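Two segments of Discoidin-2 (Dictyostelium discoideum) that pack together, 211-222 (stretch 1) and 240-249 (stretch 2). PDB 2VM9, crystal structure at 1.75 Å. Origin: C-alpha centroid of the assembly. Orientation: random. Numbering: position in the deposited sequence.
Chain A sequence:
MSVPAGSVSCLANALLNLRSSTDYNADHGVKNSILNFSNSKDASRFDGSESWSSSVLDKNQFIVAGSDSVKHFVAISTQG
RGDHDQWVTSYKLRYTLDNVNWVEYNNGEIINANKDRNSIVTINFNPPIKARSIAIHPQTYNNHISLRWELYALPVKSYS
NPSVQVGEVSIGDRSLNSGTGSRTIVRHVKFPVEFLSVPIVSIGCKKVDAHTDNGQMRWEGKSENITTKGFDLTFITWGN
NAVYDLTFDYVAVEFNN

Stretch 1 211-222: HTDNGQMRWEGK
Stretch 2 240-249: NNAVYDLTFD

The two stretches meet through a polar network centred on one buried asparagine at one end and an apolar cluster between two strands at the other, burying 580 Å² in all. The strand beginning at Gln216 and the strand of stretch 2, which includes Leu246 and Phe248, run in broadly the same direction, 38° apart, with axes approaching to 9.0 Å. Leading into the first strand, a type I' turn from Asp213 to Gln216 is closed by Asp213 N to Gln216 O (2.8 Å) and Gln216 N to Asp213 O (3.0 Å). Gly215, at phi/psi 92/-18, suits this turn because a CB would jam against the preceding carbonyl.

The nearest CA pairs here are His211-Ala242 (5.3 Å) and Asp213-Asn241 (4.9 Å). His211 N donates almost linearly to Ala242 O (2.8 Å, 175°). Asn241, with chi1 -69° and chi2 79°, brings its amide up to the base of the turn: ND2 donates to His211 O (3.0 Å) and Gln216 O (2.8 Å), while OD1 accepts from Arg218 NH1 (2.8 Å). An asparagine suits this buried site because its short amide both donates and accepts. Arg218, m at chi1 and extended through chi2 and chi3, also forms a salt bridge from NH1 to Asp213 OD2 (2.8 Å). Asp213, whose CA-to-CB bond points toward stretch 2 and whose chi1 is t (174°), accepts from Asn240 N at OD2 (2.8 Å). Water 1 links Thr212 O (2.9 Å) to Ala242 N (3.0 Å); water 2 joins Asp213 OD1 (2.6 Å) to Asn240 ND2 (2.8 Å).

Farther along, Trp219 (chi1 59°, chi2 -103°), Leu246 (m, t) and Phe248 (chi1 -68°, chi2 -91°) are buried, each with CB toward the other stretch. Leu246 CD2 lies over the Trp219 five-membered ring, 4.3 Å from its centroid, and Trp219 CZ3 meets Phe248 CZ at 3.8 Å. Gly221 leaves room for the phenyl ring: its CA is 3.6 Å from Phe248 CZ, where a CB would clash.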

# COMPACT_ATOMS: atom_id res chain seq x y z
N HIS A 211 13.88 -22.22 -37.71
CA HIS A 211 14.89 -22.37 -38.73
C HIS A 211 15.17 -21.00 -39.33
O HIS A 211 14.25 -20.19 -39.52
CB HIS A 211 14.38 -23.33 -39.83
CG HIS A 211 15.49 -24.08 -40.50
ND1 HIS A 211 15.96 -25.28 -40.01
CD2 HIS A 211 16.24 -23.79 -41.58
CE1 HIS A 211 16.95 -25.71 -40.77
NE2 HIS A 211 17.15 -24.82 -41.74
N THR A 212 16.44 -20.73 -39.60
CA THR A 212 16.78 -19.52 -40.33
C THR A 212 16.31 -19.68 -41.79
O THR A 212 16.07 -20.81 -42.27
CB THR A 212 18.28 -19.20 -40.26
OG1 THR A 212 19.04 -20.29 -40.82
CG2 THR A 212 18.69 -18.89 -38.75
N ASP A 213 16.18 -18.55 -42.47
CA ASP A 213 15.83 -18.49 -43.89
C ASP A 213 17.13 -18.10 -44.59
O ASP A 213 17.49 -16.91 -44.65
CB ASP A 213 14.75 -17.42 -44.10
CG ASP A 213 14.42 -17.17 -45.57
OD1 ASP A 213 14.83 -18.02 -46.38
OD2 ASP A 213 13.70 -16.17 -45.87
N ASN A 214 17.84 -19.12 -45.09
CA ASN A 214 19.19 -18.95 -45.57
C ASN A 214 19.99 -18.03 -44.63
O ASN A 214 20.59 -17.05 -45.06
CB ASN A 214 19.17 -18.39 -47.00
CG ASN A 214 18.66 -19.42 -48.00
OD1 ASN A 214 17.79 -19.13 -48.83
ND2 ASN A 214 19.17 -20.60 -47.90
N GLY A 215 19.98 -18.38 -43.35
CA GLY A 215 20.79 -17.63 -42.38
C GLY A 215 20.12 -16.46 -41.68
O GLY A 215 20.63 -16.01 -40.63
N GLN A 216 19.01 -15.96 -42.22
CA GLN A 216 18.28 -14.86 -41.54
C GLN A 216 17.25 -15.43 -40.55
O GLN A 216 16.39 -16.25 -40.92
CB GLN A 216 17.55 -13.95 -42.54
CG GLN A 216 17.09 -12.64 -41.88
CD GLN A 216 18.26 -11.63 -41.68
OE1 GLN A 216 19.33 -11.81 -42.24
NE2 GLN A 216 18.01 -10.56 -40.91
N MET A 217 17.37 -15.02 -39.29
CA MET A 217 16.36 -15.37 -38.26
C MET A 217 15.37 -14.23 -38.17
O MET A 217 15.76 -13.07 -38.07
CB MET A 217 17.03 -15.54 -36.89
CG MET A 217 16.04 -15.91 -35.75
SD MET A 217 15.14 -17.42 -36.13
CE MET A 217 16.37 -18.67 -35.66
N ARG A 218 14.08 -14.57 -38.18
CA ARG A 218 13.00 -13.57 -38.10
C ARG A 218 11.91 -14.14 -37.20
O ARG A 218 11.26 -15.14 -37.54
CB ARG A 218 12.41 -13.28 -39.50
CG ARG A 218 13.41 -12.80 -40.57
CD ARG A 218 12.68 -12.58 -41.89
NE ARG A 218 13.61 -12.21 -42.94
CZ ARG A 218 14.11 -13.06 -43.83
NH1 ARG A 218 13.76 -14.35 -43.80
NH2 ARG A 218 14.91 -12.60 -44.79
N TRP A 219 11.77 -13.56 -36.02
CA TRP A 219 10.63 -13.89 -35.19
C TRP A 219 10.23 -12.66 -34.38
O TRP A 219 11.06 -11.81 -34.07
CB TRP A 219 10.88 -15.11 -34.30
CG TRP A 219 12.04 -15.02 -33.34
CD1 TRP A 219 13.27 -15.62 -33.47
CD2 TRP A 219 12.04 -14.37 -32.08
NE1 TRP A 219 14.06 -15.33 -32.37
CE2 TRP A 219 13.32 -14.57 -31.50
CE3 TRP A 219 11.08 -13.63 -31.37
CZ2 TRP A 219 13.68 -14.04 -30.25
CZ3 TRP A 219 11.43 -13.10 -30.10
CH2 TRP A 219 12.72 -13.32 -29.57
N GLU A 220 8.96 -12.57 -34.05
CA GLU A 220 8.51 -11.45 -33.21
C GLU A 220 7.27 -11.92 -32.44
O GLU A 220 6.51 -12.76 -32.92
CB GLU A 220 8.21 -10.22 -34.07
CG GLU A 220 7.72 -8.99 -33.28
CD GLU A 220 7.64 -7.71 -34.09
OE1 GLU A 220 7.75 -7.76 -35.35
OE2 GLU A 220 7.50 -6.63 -33.45
N GLY A 221 7.07 -11.34 -31.26
CA GLY A 221 5.82 -11.49 -30.52
C GLY A 221 5.32 -10.09 -30.21
O GLY A 221 6.13 -9.16 -29.98
N LYS A 222 3.99 -9.94 -30.22
CA LYS A 222 3.34 -8.70 -29.82
C LYS A 222 2.15 -9.07 -28.94
O LYS A 222 1.41 -10.03 -29.24
CB LYS A 222 2.78 -7.95 -31.04
CG LYS A 222 3.81 -7.27 -31.90
CD LYS A 222 3.13 -6.52 -33.06
CE LYS A 222 4.21 -6.00 -34.01
NZ LYS A 222 3.60 -5.31 -35.19
N ASN A 240 10.91 -16.40 -45.44
CA ASN A 240 10.59 -17.82 -45.51
C ASN A 240 10.92 -18.65 -44.25
O ASN A 240 10.98 -19.88 -44.29
CB ASN A 240 11.20 -18.46 -46.76
CG ASN A 240 10.63 -17.89 -48.04
OD1 ASN A 240 9.48 -17.49 -48.08
ND2 ASN A 240 11.45 -17.81 -49.07
N ASN A 241 11.06 -17.98 -43.10
CA ASN A 241 11.41 -18.71 -41.89
C ASN A 241 10.36 -19.71 -41.49
O ASN A 241 9.18 -19.38 -41.47
CB ASN A 241 11.61 -17.75 -40.73
CG ASN A 241 12.84 -16.89 -40.90
OD1 ASN A 241 12.83 -15.92 -41.65
ND2 ASN A 241 13.90 -17.24 -40.18
N ALA A 242 10.81 -20.90 -41.14
CA ALA A 242 9.95 -21.95 -40.58
C ALA A 242 10.16 -21.88 -39.06
O ALA A 242 11.22 -22.24 -38.55
CB ALA A 242 10.36 -23.31 -41.12
N VAL A 243 9.14 -21.40 -38.35
CA VAL A 243 9.23 -21.31 -36.88
C VAL A 243 8.48 -22.50 -36.28
O VAL A 243 7.29 -22.66 -36.53
CB VAL A 243 8.63 -19.99 -36.35
CG1 VAL A 243 8.56 -20.00 -34.80
CG2 VAL A 243 9.43 -18.78 -36.88
N TYR A 244 9.19 -23.35 -35.53
CA TYR A 244 8.61 -24.58 -34.96
C TYR A 244 7.83 -24.29 -33.68
O TYR A 244 6.69 -24.75 -33.51
CB TYR A 244 9.76 -25.58 -34.69
CG TYR A 244 9.31 -26.96 -34.32
CD1 TYR A 244 9.27 -27.96 -35.29
CD2 TYR A 244 8.94 -27.27 -33.02
CE1 TYR A 244 8.89 -29.24 -34.97
CE2 TYR A 244 8.54 -28.56 -32.68
CZ TYR A 244 8.53 -29.53 -33.68
OH TYR A 244 8.14 -30.82 -33.40
N ASP A 245 8.43 -23.50 -32.79
CA ASP A 245 7.73 -23.04 -31.59
C ASP A 245 8.43 -21.79 -31.03
O ASP A 245 9.62 -21.54 -31.31
CB ASP A 245 7.72 -24.15 -30.51
CG ASP A 245 6.66 -23.93 -29.43
OD1 ASP A 245 5.73 -23.14 -29.66
OD2 ASP A 245 6.75 -24.56 -28.35
N LEU A 246 7.67 -20.99 -30.29
CA LEU A 246 8.22 -19.85 -29.54
C LEU A 246 7.46 -19.81 -28.25
O LEU A 246 6.25 -20.13 -28.24
CB LEU A 246 7.97 -18.53 -30.26
CG LEU A 246 8.75 -18.28 -31.56
CD1 LEU A 246 8.11 -17.09 -32.30
CD2 LEU A 246 10.23 -18.04 -31.25
N THR A 247 8.13 -19.37 -27.18
CA THR A 247 7.46 -19.19 -25.89
C THR A 247 7.79 -17.82 -25.33
O THR A 247 8.95 -17.41 -25.36
CB THR A 247 7.89 -20.27 -24.84
OG1 THR A 247 7.59 -21.57 -25.35
CG2 THR A 247 7.15 -20.04 -23.52
N PHE A 248 6.78 -17.12 -24.82
CA PHE A 248 6.99 -15.88 -24.07
C PHE A 248 6.48 -15.99 -22.64
O PHE A 248 5.42 -16.58 -22.39
CB PHE A 248 6.25 -14.71 -24.74
CG PHE A 248 6.82 -14.32 -26.08
CD1 PHE A 248 7.82 -13.34 -26.15
CD2 PHE A 248 6.39 -14.95 -27.25
CE1 PHE A 248 8.39 -12.98 -27.39
CE2 PHE A 248 6.94 -14.59 -28.51
CZ PHE A 248 7.95 -13.63 -28.58
N ASP A 249 7.21 -15.37 -21.71
CA ASP A 249 6.60 -15.03 -20.43
C ASP A 249 5.97 -13.65 -20.60
O ASP A 249 6.51 -12.79 -21.32
CB ASP A 249 7.64 -14.98 -19.32
CG ASP A 249 7.83 -16.33 -18.62
OD1 ASP A 249 7.00 -17.25 -18.86
OD2 ASP A 249 8.80 -16.47 -17.86
O HOH W 1 13.32 -21.55 -42.63
O HOH W 2 14.28 -18.00 -48.94